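Local coordinates for nisin biosynthesis protein nisC (PDB 2G0D) that is the zinc-dependent cyclase of nisin biosynthesis, closing the thioether rings of this lantibiotic by adding cysteine thiols to dehydrated residues, at residues L229-E240 against I284-L295. Sequence-based numbering, arbitrary orientation.
Sequences LSALQKIIFIYE and ISLLYLYGGLAL
E240 OE2 is gripped twice: Y288 OH donates a hydrogen bond to it at 2.6 Å, and K303 of helix 298-314 adds a salt bridge. The phenol meets the anti lone pair of OE2, and the carboxylate carbon lies in the plane of the Y288 ring, at its edge. A bend at chi2 turns the E240 carboxylate toward the Y288 hydroxyl, while OE1 accepts a bond from Y299. With a lysine and two tyrosines around it, the carboxylate is probably held as an anion. Y288 OH also rests on Y239 CB, at 3.3 Å.

Beside this polar end the contact is apolar. L287 is a knob in a hole formed by L232, I235, I236 and Y239; with its CG anti to the backbone N (chi1 173°), the branch point is carried toward 229-240, and chi2 (67°) turns CD2 to Y239 and CD1 to I235 and I236. L287 CD2 lies 3.3 Å from Y239 CD2, meeting that ring obliquely, and L287 CD1 lies 4.0 Å from I236 CG1. I284 crosses the same tyrosine, its CG1 3.6 Å from Y239 CE1, while the Y239 hydroxyl bonds to the carbonyl of M202. At G291 the bare backbone admits I236 CD1 to 3.9 Å from its CA. L295 closes the far end: it meets L232 and I236 tip to tip, and its CD1 lies 3.6 Å from Q233 OE1.

The segment axes run at 135° and approach to 10.8 Å, joining two helices of the alpha toroid. Helix 208-221 packs against L229, L232 and I235, helix 298-314 touches I236 and Y288, and helix 327-341 covers the side of 284-295 that carries S285, L286, L289 and Y290.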
loop_
_atom_site.group_PDB
_atom_site.type_symbol
_atom_site.label_atom_id
_atom_site.label_comp_id
_atom_site.label_asym_id
_atom_site.label_seq_id
_atom_site.Cartn_x
_atom_site.Cartn_y
_atom_site.Cartn_z
ATOM N N LEU A 229 -9.371 -17.667 5.741
ATOM C CA LEU A 229 -10.724 -17.089 5.856
ATOM C C LEU A 229 -11.081 -16.822 7.312
ATOM O O LEU A 229 -11.711 -15.807 7.624
ATOM C CB LEU A 229 -11.783 -17.967 5.170
ATOM C CG LEU A 229 -11.782 -17.990 3.628
ATOM C CD1 LEU A 229 -12.727 -19.060 3.067
ATOM C CD2 LEU A 229 -12.116 -16.645 3.001
ATOM N N SER A 230 -10.657 -17.716 8.208
ATOM C CA SER A 230 -10.818 -17.472 9.634
ATOM C C SER A 230 -9.940 -16.324 10.128
ATOM O O SER A 230 -10.315 -15.616 11.060
ATOM C CB SER A 230 -10.574 -18.745 10.464
ATOM O OG SER A 230 -11.460 -19.786 10.060
ATOM N N ALA A 231 -8.772 -16.139 9.520
ATOM C CA ALA A 231 -7.903 -14.996 9.879
ATOM C C ALA A 231 -8.546 -13.670 9.474
ATOM O O ALA A 231 -8.527 -12.694 10.229
ATOM C CB ALA A 231 -6.540 -15.142 9.240
ATOM N N LEU A 232 -9.119 -13.651 8.284
ATOM C CA LEU A 232 -9.825 -12.484 7.762
ATOM C C LEU A 232 -11.034 -12.111 8.635
ATOM O O LEU A 232 -11.197 -10.950 9.006
ATOM C CB LEU A 232 -10.288 -12.775 6.330
ATOM C CG LEU A 232 -11.113 -11.720 5.593
ATOM C CD1 LEU A 232 -10.378 -10.368 5.587
ATOM C CD2 LEU A 232 -11.457 -12.189 4.172
ATOM N N GLN A 233 -11.870 -13.108 8.939
ATOM C CA GLN A 233 -13.022 -12.937 9.823
ATOM C C GLN A 233 -12.643 -12.364 11.194
ATOM O O GLN A 233 -13.261 -11.407 11.660
ATOM C CB GLN A 233 -13.747 -14.269 9.995
ATOM C CG GLN A 233 -15.218 -14.117 10.246
ATOM C CD GLN A 233 -16.026 -13.970 8.958
ATOM O OE1 GLN A 233 -16.768 -12.992 8.791
ATOM N NE2 GLN A 233 -15.903 -14.949 8.057
ATOM N N LYS A 234 -11.626 -12.956 11.824
ATOM C CA LYS A 234 -11.115 -12.504 13.122
ATOM C C LYS A 234 -10.644 -11.047 13.078
ATOM O O LYS A 234 -10.948 -10.264 13.981
ATOM C CB LYS A 234 -9.973 -13.401 13.595
ATOM C CG LYS A 234 -9.296 -12.898 14.863
ATOM C CD LYS A 234 -8.641 -14.015 15.665
ATOM C CE LYS A 234 -8.017 -13.420 16.918
ATOM N NZ LYS A 234 -7.074 -14.349 17.602
ATOM N N ILE A 235 -9.906 -10.698 12.026
ATOM C CA ILE A 235 -9.426 -9.335 11.831
ATOM C C ILE A 235 -10.611 -8.363 11.780
ATOM O O ILE A 235 -10.605 -7.365 12.476
ATOM C CB ILE A 235 -8.503 -9.221 10.583
ATOM C CG1 ILE A 235 -7.159 -9.914 10.863
ATOM C CG2 ILE A 235 -8.298 -7.742 10.159
ATOM C CD1 ILE A 235 -6.250 -10.033 9.649
ATOM N N ILE A 236 -11.638 -8.687 11.001
ATOM C CA ILE A 236 -12.776 -7.793 10.889
ATOM C C ILE A 236 -13.519 -7.708 12.219
ATOM O O ILE A 236 -13.881 -6.621 12.662
ATOM C CB ILE A 236 -13.716 -8.170 9.723
ATOM C CG1 ILE A 236 -12.997 -7.997 8.382
ATOM C CG2 ILE A 236 -14.963 -7.270 9.725
ATOM C CD1 ILE A 236 -13.609 -8.809 7.261
ATOM N N PHE A 237 -13.714 -8.858 12.867
ATOM C CA PHE A 237 -14.324 -8.926 14.209
ATOM C C PHE A 237 -13.583 -8.017 15.212
ATOM O O PHE A 237 -14.222 -7.370 16.059
ATOM C CB PHE A 237 -14.355 -10.388 14.695
ATOM C CG PHE A 237 -14.955 -10.582 16.073
ATOM C CD1 PHE A 237 -16.260 -11.038 16.220
ATOM C CD2 PHE A 237 -14.194 -10.371 17.224
ATOM C CE1 PHE A 237 -16.818 -11.263 17.505
ATOM C CE2 PHE A 237 -14.742 -10.581 18.511
ATOM C CZ PHE A 237 -16.053 -11.031 18.641
ATOM N N ILE A 238 -12.251 -7.951 15.098
ATOM C CA ILE A 238 -11.445 -7.084 15.971
ATOM C C ILE A 238 -11.668 -5.602 15.641
ATOM O O ILE A 238 -11.724 -4.771 16.542
ATOM C CB ILE A 238 -9.926 -7.440 15.959
ATOM C CG1 ILE A 238 -9.689 -8.826 16.578
ATOM C CG2 ILE A 238 -9.114 -6.381 16.711
ATOM C CD1 ILE A 238 -8.304 -9.387 16.329
ATOM N N TYR A 239 -11.803 -5.272 14.357
ATOM C CA TYR A 239 -12.188 -3.909 13.984
ATOM C C TYR A 239 -13.566 -3.545 14.527
ATOM O O TYR A 239 -13.740 -2.462 15.100
ATOM C CB TYR A 239 -12.035 -3.653 12.474
ATOM C CG TYR A 239 -10.607 -3.295 12.164
ATOM C CD1 TYR A 239 -10.159 -1.966 12.240
ATOM C CD2 TYR A 239 -9.677 -4.294 11.877
ATOM C CE1 TYR A 239 -8.814 -1.644 12.015
ATOM C CE2 TYR A 239 -8.343 -3.989 11.636
ATOM C CZ TYR A 239 -7.921 -2.670 11.705
ATOM O OH TYR A 239 -6.606 -2.409 11.463
ATOM N N GLU A 240 -14.523 -4.460 14.388
ATOM C CA GLU A 240 -15.880 -4.226 14.860
ATOM C C GLU A 240 -15.905 -4.025 16.371
ATOM O O GLU A 240 -16.670 -3.192 16.876
ATOM C CB GLU A 240 -16.826 -5.391 14.470
ATOM C CG GLU A 240 -17.274 -5.406 12.993
ATOM C CD GLU A 240 -18.123 -4.186 12.621
ATOM O OE1 GLU A 240 -19.371 -4.269 12.678
ATOM O OE2 GLU A 240 -17.534 -3.133 12.277
ATOM N N ILE A 284 -8.614 1.744 6.654
ATOM C CA ILE A 284 -9.465 0.746 7.314
ATOM C C ILE A 284 -10.713 0.436 6.466
ATOM O O ILE A 284 -11.156 -0.708 6.434
ATOM C CB ILE A 284 -9.815 1.186 8.771
ATOM C CG1 ILE A 284 -8.570 1.091 9.671
ATOM C CG2 ILE A 284 -11.007 0.389 9.343
ATOM C CD1 ILE A 284 -8.630 1.986 10.897
ATOM N N SER A 285 -11.255 1.428 5.751
ATOM C CA SER A 285 -12.444 1.189 4.907
ATOM C C SER A 285 -12.175 0.149 3.824
ATOM O O SER A 285 -13.094 -0.529 3.383
ATOM C CB SER A 285 -12.969 2.479 4.266
ATOM O OG SER A 285 -12.131 2.967 3.208
ATOM N N LEU A 286 -10.920 0.039 3.383
ATOM C CA LEU A 286 -10.527 -0.987 2.394
ATOM C C LEU A 286 -10.706 -2.412 2.951
ATOM O O LEU A 286 -11.202 -3.303 2.265
ATOM C CB LEU A 286 -9.081 -0.750 1.896
ATOM C CG LEU A 286 -8.848 0.530 1.059
ATOM C CD1 LEU A 286 -7.346 0.790 0.766
ATOM C CD2 LEU A 286 -9.620 0.428 -0.209
ATOM N N LEU A 287 -10.316 -2.623 4.201
ATOM C CA LEU A 287 -10.575 -3.911 4.863
ATOM C C LEU A 287 -12.059 -4.303 4.772
ATOM O O LEU A 287 -12.375 -5.432 4.434
ATOM C CB LEU A 287 -10.137 -3.872 6.343
ATOM C CG LEU A 287 -10.521 -5.111 7.175
ATOM C CD1 LEU A 287 -9.764 -6.380 6.708
ATOM C CD2 LEU A 287 -10.270 -4.864 8.659
ATOM N N TYR A 288 -12.959 -3.370 5.055
ATOM C CA TYR A 288 -14.371 -3.698 5.129
ATOM C C TYR A 288 -14.910 -3.933 3.708
ATOM O O TYR A 288 -15.761 -4.804 3.473
ATOM C CB TYR A 288 -15.136 -2.573 5.830
ATOM C CG TYR A 288 -15.080 -2.605 7.359
ATOM C CD1 TYR A 288 -16.134 -3.170 8.095
ATOM C CD2 TYR A 288 -13.989 -2.077 8.068
ATOM C CE1 TYR A 288 -16.111 -3.221 9.498
ATOM C CE2 TYR A 288 -13.962 -2.113 9.486
ATOM C CZ TYR A 288 -15.039 -2.680 10.185
ATOM O OH TYR A 288 -15.052 -2.734 11.568
ATOM N N LEU A 289 -14.388 -3.157 2.769
ATOM C CA LEU A 289 -14.796 -3.233 1.392
ATOM C C LEU A 289 -14.405 -4.619 0.871
ATOM O O LEU A 289 -15.263 -5.386 0.424
ATOM C CB LEU A 289 -14.092 -2.111 0.589
ATOM C CG LEU A 289 -14.330 -2.151 -0.916
ATOM C CD1 LEU A 289 -15.860 -2.048 -1.157
ATOM C CD2 LEU A 289 -13.572 -1.070 -1.657
ATOM N N TYR A 290 -13.100 -4.919 0.945
ATOM C CA TYR A 290 -12.545 -6.163 0.454
ATOM C C TYR A 290 -13.070 -7.384 1.205
ATOM O O TYR A 290 -13.405 -8.393 0.582
ATOM C CB TYR A 290 -11.019 -6.122 0.488
ATOM C CG TYR A 290 -10.374 -5.069 -0.433
ATOM C CD1 TYR A 290 -10.978 -4.682 -1.645
ATOM C CD2 TYR A 290 -9.153 -4.508 -0.104
ATOM C CE1 TYR A 290 -10.371 -3.736 -2.490
ATOM C CE2 TYR A 290 -8.543 -3.561 -0.930
ATOM C CZ TYR A 290 -9.149 -3.188 -2.115
ATOM O OH TYR A 290 -8.536 -2.239 -2.902
ATOM N N GLY A 291 -13.125 -7.301 2.535
ATOM C CA GLY A 291 -13.749 -8.361 3.368
ATOM C C GLY A 291 -15.194 -8.611 2.972
ATOM O O GLY A 291 -15.608 -9.766 2.759
ATOM N N GLY A 292 -15.954 -7.527 2.835
ATOM C CA GLY A 292 -17.355 -7.589 2.434
ATOM C C GLY A 292 -17.586 -8.214 1.072
ATOM O O GLY A 292 -18.527 -9.010 0.896
ATOM N N LEU A 293 -16.756 -7.846 0.099
ATOM C CA LEU A 293 -16.846 -8.447 -1.234
ATOM C C LEU A 293 -16.344 -9.894 -1.209
ATOM O O LEU A 293 -16.987 -10.757 -1.804
ATOM C CB LEU A 293 -16.129 -7.624 -2.312
ATOM C CG LEU A 293 -16.632 -6.177 -2.513
ATOM C CD1 LEU A 293 -15.622 -5.353 -3.368
ATOM C CD2 LEU A 293 -18.047 -6.104 -3.092
ATOM N N ALA A 294 -15.233 -10.159 -0.508
ATOM C CA ALA A 294 -14.671 -11.531 -0.425
ATOM C C ALA A 294 -15.557 -12.529 0.328
ATOM O O ALA A 294 -15.610 -13.705 -0.050
ATOM C CB ALA A 294 -13.280 -11.519 0.199
ATOM N N LEU A 295 -16.193 -12.064 1.410
ATOM C CA LEU A 295 -17.069 -12.878 2.283
ATOM C C LEU A 295 -18.562 -12.786 1.888
ATOM O O LEU A 295 -19.422 -13.418 2.512
ATOM C CB LEU A 295 -16.869 -12.463 3.769
ATOM C CG LEU A 295 -15.445 -12.651 4.345
ATOM C CD1 LEU A 295 -15.254 -12.007 5.710
ATOM C CD2 LEU A 295 -15.073 -14.154 4.446
#